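Nicotinate-nucleotide diphosphorylase (Carboxylating) (Streptococcus pyogenes GA06023, PDB 5HUO) converts quinolinate and 5-phosphoribosyl 1-diphosphate into nicotinate ribonucleotide, carbon dioxide and diphosphate, a step of NAD(+) biosynthesis. Local coordinates at residues A76-A80 against A143-A147. Residues are numbered along the deposited sequence; the frame is centred on the assembly and turned at random.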
# COMPACT_ATOMS: atom_id res chain seq x y z
N ALA A 76 27.25 26.17 -10.57
CA ALA A 76 27.99 26.19 -9.34
C ALA A 76 27.09 26.18 -8.12
O ALA A 76 26.05 26.84 -8.10
CB ALA A 76 28.90 27.39 -9.29
N GLY A 77 27.48 25.39 -7.12
CA GLY A 77 26.73 25.29 -5.90
C GLY A 77 27.22 24.16 -5.02
O GLY A 77 28.39 23.82 -5.03
N VAL A 78 26.29 23.59 -4.27
CA VAL A 78 26.60 22.49 -3.37
C VAL A 78 25.90 21.21 -3.75
O VAL A 78 24.76 21.22 -4.09
CB VAL A 78 26.22 22.86 -1.94
CG1 VAL A 78 26.66 21.79 -0.95
CG2 VAL A 78 26.89 24.16 -1.57
N LEU A 79 26.63 20.11 -3.66
CA LEU A 79 26.13 18.77 -4.08
C LEU A 79 25.37 18.12 -2.97
O LEU A 79 25.88 17.95 -1.87
CB LEU A 79 27.25 17.84 -4.52
CG LEU A 79 26.92 16.38 -4.83
CD1 LEU A 79 26.09 16.23 -6.10
CD2 LEU A 79 28.20 15.54 -4.95
N ALA A 80 24.13 17.75 -3.27
CA ALA A 80 23.28 17.00 -2.29
C ALA A 80 22.39 16.03 -3.01
O ALA A 80 21.81 16.36 -4.04
CB ALA A 80 22.44 17.96 -1.43
N ALA A 143 20.41 22.57 -0.97
CA ALA A 143 21.72 22.61 -0.24
C ALA A 143 22.48 23.89 -0.59
O ALA A 143 22.95 24.61 0.29
CB ALA A 143 22.54 21.40 -0.55
N SER A 144 22.50 24.17 -1.88
CA SER A 144 23.14 25.37 -2.42
C SER A 144 22.56 26.63 -1.76
O SER A 144 23.28 27.54 -1.29
CB SER A 144 22.96 25.43 -3.91
OG SER A 144 23.69 24.41 -4.59
N MET A 145 21.25 26.70 -1.75
CA MET A 145 20.58 27.88 -1.21
C MET A 145 20.85 28.05 0.29
O MET A 145 21.08 29.16 0.76
CB MET A 145 19.08 27.84 -1.49
CG MET A 145 18.41 29.17 -1.24
SD MET A 145 16.67 28.94 -1.56
CE MET A 145 15.99 30.55 -1.05
N THR A 146 20.77 26.94 1.01
CA THR A 146 21.09 26.91 2.45
C THR A 146 22.52 27.42 2.70
O THR A 146 22.74 28.34 3.48
CB THR A 146 20.95 25.51 3.02
OG1 THR A 146 19.60 25.07 2.85
CG2 THR A 146 21.30 25.50 4.50
N ALA A 147 23.45 26.89 1.93
CA ALA A 147 24.85 27.33 1.97
C ALA A 147 25.00 28.81 1.71
O ALA A 147 25.76 29.49 2.39
CB ALA A 147 25.69 26.58 0.98
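Gly77 brings its CA to 3.4 Å from OG of Ser144; with no side chain, it meets the helix through the main chain itself. At Val78 the polar link follows: its backbone N donates to Ser144 OG over 2.7 Å with an N-H...O angle of 174°, practically straight. The hydroxyl is placed for this by lying anti to its own carbonyl carbon (chi1 -68°), and it also hydrogen-bonds the carbonyl of Ser140, one turn earlier; it therefore ties strand to helix. The two methyls of Val78 fork along the helix. CG1, anti to the backbone N (chi1 -175°), lies 4.2 Å from CB of Ala143, while CG2, anti to the carbonyl carbon, reaches CB of Ala147 at 3.7 Å. The side chain of Leu79 starts off away from 143-147 and packs on Leu136, about two turns earlier in the same helix, and on Phe103 of a loop. Ala80 faces the helix again, its CB meeting Ala143 CB at 3.6 Å, and its carbonyl oxygen is hydrogen-bonded to Ser140 OG. The small side chains of Ala143 and Ala147 are consistent with the close approach, 4.6 Å between CA of Val78 and CA of Ser144. Residues 76-80 belong to the N-terminal QPRTase family region and 143-147 to the C-terminal one, bridged by helix 122-153; no other subunit touches either segment. Strand 77-78 pairs antiparallel with 108-109 and packs against helix 122-153, and Ala80 also touches Val180 of helix 171-180.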